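Local coordinates for protein pyruvate kinase (Cryptosporidium parvum, PDB 6P0Y) that probably catalyses the last step of glycolysis, the interconversion of phosphoenolpyruvate and ADP with pyruvate and ATP, using magnesium and potassium ions, at residues A505-K510 and C517-I522. Numbering follows the deposited sequence.
Sequences AVHGVK and CNLMKI
With chi1 of 60° in H507 and 58° in L519, CG of each lies between its own backbone N and carbonyl carbon, and this brings the ends of the two side chains together over the shared face of an antiparallel beta hairpin. The hairpin forms the edge of the sheet of the C-terminal alpha/beta domain within this chain: 502-509 joins the parallel strand 427-431, while 517-524 pairs antiparallel with a strand of the second subunit, making one continuous sheet of the two subunits. A505, H507 and V509 make the hydrogen-bonded pairs with K521, L519 and C517; the straightest bond, L519 N to H507 O, is 3.0 Å long at 173°. A505, small, packs its methyl against I484 of helix 480-493. H507 suits its place by being both flat and polar. L519 CD1 lies over one ring face, 3.9 Å from the centroid, as a CH-pi contact, while ND1 donates within the ring plane to G508 O, which holds the imidazole's rotation. Leucine branches to serve two neighbours, its CD2 reaching V509 CG2 at 3.5 Å. On the other face of the sheet, V506 CG2 meets M520 CG at 3.9 Å, and both apolar residues pack against helix 408-422. C517, in a disulfide with C513, links the connecting loop to the start of strand 517-524 and sets its SG 3.6 Å from V509 CB. K521 is long enough to span the hairpin and the interface: its NZ bonds to C513 O of the second subunit and, at the imidazole edge, donates weakly to H507 NE2 at 3.3 Å.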
ATOM      1  N   ALA A 505       7.495 -24.723 -14.979  1.00 34.45           N
ATOM      2  CA  ALA A 505       7.521 -26.136 -14.541  1.00 34.98           C
ATOM      3  C   ALA A 505       8.043 -26.187 -13.103  1.00 35.26           C
ATOM      4  O   ALA A 505       8.998 -25.457 -12.792  1.00 36.31           O
ATOM      5  CB  ALA A 505       8.369 -26.961 -15.473  1.00 35.44           C
ATOM      6  N   VAL A 506       7.420 -27.012 -12.263  1.00 35.81           N
ATOM      7  CA  VAL A 506       7.722 -27.137 -10.807  1.00 36.11           C
ATOM      8  C   VAL A 506       7.731 -28.625 -10.457  1.00 36.61           C
ATOM      9  O   VAL A 506       6.740 -29.307 -10.767  1.00 36.30           O
ATOM     10  CB  VAL A 506       6.692 -26.348  -9.976  1.00 35.94           C
ATOM     11  CG1 VAL A 506       6.482 -26.931  -8.586  1.00 36.55           C
ATOM     12  CG2 VAL A 506       7.058 -24.875  -9.901  1.00 35.64           C
ATOM     13  N   HIS A 507       8.812 -29.111  -9.848  1.00 37.90           N
ATOM     14  CA  HIS A 507       8.925 -30.517  -9.379  1.00 39.23           C
ATOM     15  C   HIS A 507      10.028 -30.648  -8.328  1.00 40.57           C
ATOM     16  O   HIS A 507      10.816 -29.697  -8.165  1.00 40.49           O
ATOM     17  CB  HIS A 507       9.123 -31.468 -10.569  1.00 38.65           C
ATOM     18  CG  HIS A 507      10.336 -31.213 -11.399  1.00 37.71           C
ATOM     19  ND1 HIS A 507      11.562 -31.777 -11.111  1.00 37.71           N
ATOM     20  CD2 HIS A 507      10.507 -30.503 -12.532  1.00 37.65           C
ATOM     21  CE1 HIS A 507      12.442 -31.413 -12.021  1.00 37.76           C
ATOM     22  NE2 HIS A 507      11.821 -30.630 -12.904  1.00 37.21           N
ATOM     23  N   GLY A 508      10.045 -31.784  -7.629  1.00 42.34           N
ATOM     24  CA  GLY A 508      11.152 -32.191  -6.747  1.00 44.10           C
ATOM     25  C   GLY A 508      12.231 -32.918  -7.529  1.00 45.50           C
ATOM     26  O   GLY A 508      11.923 -33.447  -8.612  1.00 44.87           O
ATOM     27  N   VAL A 509      13.462 -32.905  -7.015  1.00 47.97           N
ATOM     28  CA  VAL A 509      14.571 -33.815  -7.426  1.00 51.13           C
ATOM     29  C   VAL A 509      14.921 -34.651  -6.196  1.00 54.57           C
ATOM     30  O   VAL A 509      15.027 -34.064  -5.102  1.00 54.86           O
ATOM     31  CB  VAL A 509      15.783 -33.028  -7.956  1.00 52.29           C
ATOM     32  CG1 VAL A 509      16.967 -33.934  -8.290  1.00 52.67           C
ATOM     33  CG2 VAL A 509      15.400 -32.160  -9.147  1.00 52.15           C
ATOM     34  N   LYS A 510      15.056 -35.968  -6.366  1.00 60.01           N
ATOM     35  CA  LYS A 510      15.190 -36.927  -5.240  1.00 64.03           C
ATOM     36  C   LYS A 510      16.669 -37.064  -4.849  1.00 64.78           C
ATOM     37  O   LYS A 510      16.931 -37.229  -3.639  1.00 62.74           O
ATOM     38  CB  LYS A 510      14.538 -38.265  -5.611  1.00 67.03           C
ATOM     39  CG  LYS A 510      14.374 -39.260  -4.468  1.00 71.15           C
ATOM     40  CD  LYS A 510      13.775 -38.665  -3.197  1.00 74.39           C
ATOM     41  CE  LYS A 510      13.974 -39.532  -1.969  1.00 75.08           C
ATOM     42  NZ  LYS A 510      14.069 -38.716  -0.733  1.00 74.55           N
ATOM     43  N   CYS A 517      15.618 -31.760  -3.285  1.00 59.00           N
ATOM     44  CA  CYS A 517      15.270 -30.319  -3.428  1.00 56.73           C
ATOM     45  C   CYS A 517      13.917 -30.168  -4.135  1.00 53.77           C
ATOM     46  O   CYS A 517      13.373 -31.188  -4.597  1.00 53.42           O
ATOM     47  CB  CYS A 517      16.345 -29.578  -4.212  1.00 57.50           C
ATOM     48  SG  CYS A 517      16.428 -30.066  -5.956  1.00 58.71           S
ATOM     49  N   ASN A 518      13.391 -28.944  -4.175  1.00 50.01           N
ATOM     50  CA  ASN A 518      12.262 -28.542  -5.053  1.00 48.55           C
ATOM     51  C   ASN A 518      12.737 -27.360  -5.897  1.00 46.21           C
ATOM     52  O   ASN A 518      13.440 -26.489  -5.349  1.00 47.32           O
ATOM     53  CB  ASN A 518      10.992 -28.208  -4.265  1.00 49.44           C
ATOM     54  CG  ASN A 518      10.406 -29.413  -3.562  1.00 50.76           C
ATOM     55  OD1 ASN A 518      11.062 -30.033  -2.726  1.00 51.39           O
ATOM     56  ND2 ASN A 518       9.169 -29.748  -3.889  1.00 51.19           N
ATOM     57  N   LEU A 519      12.398 -27.353  -7.187  1.00 42.88           N
ATOM     58  CA  LEU A 519      12.860 -26.306  -8.131  1.00 40.40           C
ATOM     59  C   LEU A 519      11.701 -25.816  -8.999  1.00 38.99           C
ATOM     60  O   LEU A 519      10.615 -26.425  -8.980  1.00 37.50           O
ATOM     61  CB  LEU A 519      14.016 -26.845  -8.982  1.00 39.53           C
ATOM     62  CG  LEU A 519      13.738 -28.093  -9.819  1.00 38.74           C
ATOM     63  CD1 LEU A 519      12.990 -27.750 -11.097  1.00 38.46           C
ATOM     64  CD2 LEU A 519      15.041 -28.803 -10.153  1.00 38.71           C
ATOM     65  N   MET A 520      11.966 -24.731  -9.723  1.00 38.40           N
ATOM     66  CA  MET A 520      11.023 -24.024 -10.616  1.00 37.90           C
ATOM     67  C   MET A 520      11.791 -23.677 -11.892  1.00 36.75           C
ATOM     68  O   MET A 520      12.801 -22.966 -11.783  1.00 37.03           O
ATOM     69  CB  MET A 520      10.526 -22.747  -9.932  1.00 39.27           C
ATOM     70  CG  MET A 520       9.537 -21.946 -10.747  1.00 40.96           C
ATOM     71  SD  MET A 520       9.676 -20.181 -10.376  1.00 43.51           S
ATOM     72  CE  MET A 520      11.024 -19.758 -11.481  1.00 42.87           C
ATOM     73  N   LYS A 521      11.363 -24.208 -13.036  1.00 36.38           N
ATOM     74  CA  LYS A 521      11.966 -23.933 -14.366  1.00 36.65           C
ATOM     75  C   LYS A 521      11.057 -22.973 -15.134  1.00 36.24           C
ATOM     76  O   LYS A 521       9.825 -23.153 -15.068  1.00 37.04           O
ATOM     77  CB  LYS A 521      12.121 -25.228 -15.167  1.00 37.03           C
ATOM     78  CG  LYS A 521      13.041 -26.271 -14.554  1.00 37.70           C
ATOM     79  CD  LYS A 521      12.829 -27.651 -15.135  1.00 38.49           C
ATOM     80  CE  LYS A 521      13.993 -28.584 -14.894  1.00 39.48           C
ATOM     81  NZ  LYS A 521      13.741 -29.920 -15.483  1.00 41.24           N
ATOM     82  N   ILE A 522      11.642 -21.990 -15.818  1.00 35.68           N
ATOM     83  CA  ILE A 522      10.942 -21.160 -16.840  1.00 35.97           C
ATOM     84  C   ILE A 522      11.328 -21.728 -18.207  1.00 36.59           C
ATOM     85  O   ILE A 522      12.439 -21.434 -18.672  1.00 35.93           O
ATOM     86  CB  ILE A 522      11.280 -19.664 -16.685  1.00 36.03           C
ATOM     87  CG1 ILE A 522      10.940 -19.181 -15.271  1.00 36.23           C
ATOM     88  CG2 ILE A 522      10.582 -18.845 -17.764  1.00 36.02           C
ATOM     89  CD1 ILE A 522      11.135 -17.705 -15.030  1.00 36.69           C
TER